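PDB 2P17: pirin-like protein from Geobacillus kaustophilus, which is of unknown function but belongs to the iron-binding pirin family and carries an iron ion in a cupin fold. Local coordinates for residues N163-T168 with E243-P248. Numbering follows the deposited sequence.
Sequences NIVPVT and EPVNEP
Glu243 N donates a 3.0 Å hydrogen bond to Pro166 O, with an N-H...O angle of 160°, and Pro166 CA and Glu243 CA are 5.6 Å apart. Beside this bond the side chains of Pro166 and Glu243 meet in two places, the glutamate chain passing the CD-CG side of the ring at a slant. The carboxylate oxygen Glu243 OE1 lies 3.5 Å from Pro166 CD, with Pro166 CG little farther off, and Glu243 CB approaches Pro166 CD at 3.9 Å. An extended chain, with CG anti to the backbone N (chi1 177°), sets the carboxylate at the ring, OE1 beside Pro166 CD while OE2 is hydrogen-bonded to His187 NE2. The pairing continues the antiparallel association of strands 167-174 and 235-242, in which Thr168 and Ala241 share backbone hydrogen bonds; it thus lies at the start of the first strand and just after the end of the second, in the C-terminal cupin half of the bicupin pirin fold, away from the iron site. Replacing Pro166 with glycine would probably leave the glutamate's CB and OE1 without the ring they rest against. On the neighbouring residue, Val165 uses its two methyls separately: CG1 makes a close van der Waals contact, not a hydrogen bond, with the main-chain oxygen Glu243 O at 3.3 Å, whereas CG2 meets Val245 CG2 at 3.7 Å, the two valine side chains crossing at about a right angle. Before the strand, the turn is braced internally by Asn163 OD1, which accepts from Val167 N at 3.0 Å, the donor standing 48° out of the amide carbonyl plane. Asn163 ND2 and Val167 O both hydrogen-bond Ser151 OG, and across the contact the loop at Val245 is tied through its backbone N to Asp37 OD1.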
loop_
_atom_site.group_PDB
_atom_site.type_symbol
_atom_site.label_atom_id
_atom_site.label_comp_id
_atom_site.label_asym_id
_atom_site.label_seq_id
_atom_site.Cartn_x
_atom_site.Cartn_y
_atom_site.Cartn_z
ATOM N N ASN A 163 10.795 -8.259 -4.355
ATOM C CA ASN A 163 10.946 -7.410 -3.186
ATOM C C ASN A 163 12.419 -7.331 -2.807
ATOM O O ASN A 163 13.170 -8.299 -2.980
ATOM C CB ASN A 163 10.191 -7.975 -1.971
ATOM C CG ASN A 163 8.670 -7.681 -1.965
ATOM O OD1 ASN A 163 7.983 -8.104 -1.036
ATOM N ND2 ASN A 163 8.158 -6.974 -2.963
ATOM N N ILE A 164 12.797 -6.182 -2.260
ATOM C CA ILE A 164 14.036 -6.055 -1.515
ATOM C C ILE A 164 13.655 -6.180 -0.031
ATOM O O ILE A 164 13.888 -7.225 0.577
ATOM C CB ILE A 164 14.777 -4.753 -1.901
ATOM C CG1 ILE A 164 15.294 -4.878 -3.346
ATOM C CG2 ILE A 164 15.936 -4.486 -0.960
ATOM C CD1 ILE A 164 15.672 -3.589 -3.999
ATOM N N VAL A 165 13.046 -5.146 0.551
ATOM C CA VAL A 165 12.416 -5.305 1.854
ATOM C C VAL A 165 11.164 -6.157 1.635
ATOM O O VAL A 165 10.320 -5.806 0.805
ATOM C CB VAL A 165 12.005 -3.939 2.480
ATOM C CG1 VAL A 165 11.058 -4.134 3.667
ATOM C CG2 VAL A 165 13.229 -3.157 2.920
ATOM N N PRO A 166 11.030 -7.279 2.370
ATOM C CA PRO A 166 9.780 -8.036 2.276
ATOM C C PRO A 166 8.575 -7.192 2.657
ATOM O O PRO A 166 8.528 -6.639 3.758
ATOM C CB PRO A 166 9.974 -9.182 3.287
ATOM C CG PRO A 166 11.466 -9.350 3.376
ATOM C CD PRO A 166 11.987 -7.929 3.289
ATOM N N VAL A 167 7.628 -7.084 1.732
ATOM C CA VAL A 167 6.396 -6.331 1.949
ATOM C C VAL A 167 5.210 -7.191 1.537
ATOM O O VAL A 167 5.177 -7.754 0.434
ATOM C CB VAL A 167 6.380 -5.006 1.140
ATOM C CG1 VAL A 167 5.022 -4.283 1.238
ATOM C CG2 VAL A 167 7.494 -4.083 1.609
ATOM N N THR A 168 4.234 -7.296 2.422
ATOM C CA THR A 168 2.955 -7.896 2.083
ATOM C C THR A 168 1.963 -6.785 1.788
ATOM O O THR A 168 1.760 -5.894 2.614
ATOM C CB THR A 168 2.474 -8.811 3.204
ATOM O OG1 THR A 168 3.276 -10.003 3.189
ATOM C CG2 THR A 168 0.988 -9.169 3.048
ATOM N N GLU A 243 8.792 -5.862 6.627
ATOM C CA GLU A 243 9.854 -6.141 7.574
ATOM C C GLU A 243 10.634 -4.858 7.855
ATOM O O GLU A 243 11.210 -4.284 6.935
ATOM C CB GLU A 243 10.785 -7.171 6.968
ATOM C CG GLU A 243 11.982 -7.500 7.818
ATOM C CD GLU A 243 12.733 -8.671 7.246
ATOM O OE1 GLU A 243 13.566 -8.446 6.352
ATOM O OE2 GLU A 243 12.480 -9.816 7.697
ATOM N N PRO A 244 10.652 -4.391 9.121
ATOM C CA PRO A 244 11.447 -3.191 9.420
ATOM C C PRO A 244 12.918 -3.293 9.034
ATOM O O PRO A 244 13.519 -4.364 9.153
ATOM C CB PRO A 244 11.302 -3.041 10.943
ATOM C CG PRO A 244 9.971 -3.658 11.237
ATOM C CD PRO A 244 9.931 -4.871 10.316
ATOM N N VAL A 245 13.464 -2.169 8.570
ATOM C CA VAL A 245 14.866 -2.072 8.152
ATOM C C VAL A 245 15.754 -1.916 9.381
ATOM O O VAL A 245 16.854 -2.471 9.426
ATOM C CB VAL A 245 15.071 -0.914 7.146
ATOM C CG1 VAL A 245 16.533 -0.751 6.807
ATOM C CG2 VAL A 245 14.263 -1.157 5.883
ATOM N N ASN A 246 15.261 -1.191 10.386
ATOM C CA ASN A 246 15.997 -0.996 11.634
ATOM C C ASN A 246 17.355 -0.324 11.421
ATOM O O ASN A 246 18.368 -0.718 12.017
ATOM C CB ASN A 246 16.130 -2.335 12.383
ATOM C CG ASN A 246 14.792 -2.843 12.908
ATOM O OD1 ASN A 246 14.018 -2.090 13.489
ATOM N ND2 ASN A 246 14.524 -4.124 12.705
ATOM N N GLU A 247 17.362 0.690 10.564
ATOM C CA GLU A 247 18.574 1.477 10.332
ATOM C C GLU A 247 18.293 2.945 10.546
ATOM O O GLU A 247 17.217 3.416 10.182
ATOM C CB GLU A 247 19.096 1.261 8.911
ATOM C CG GLU A 247 19.681 -0.107 8.705
ATOM C CD GLU A 247 20.024 -0.396 7.258
ATOM O OE1 GLU A 247 19.842 0.486 6.383
ATOM O OE2 GLU A 247 20.470 -1.526 7.018
ATOM N N PRO A 248 19.274 3.679 11.126
ATOM C CA PRO A 248 19.120 5.129 11.269
ATOM C C PRO A 248 18.755 5.741 9.923
ATOM O O PRO A 248 19.380 5.423 8.907
ATOM C CB PRO A 248 20.508 5.607 11.713
ATOM C CD PRO A 248 20.558 3.181 11.660
#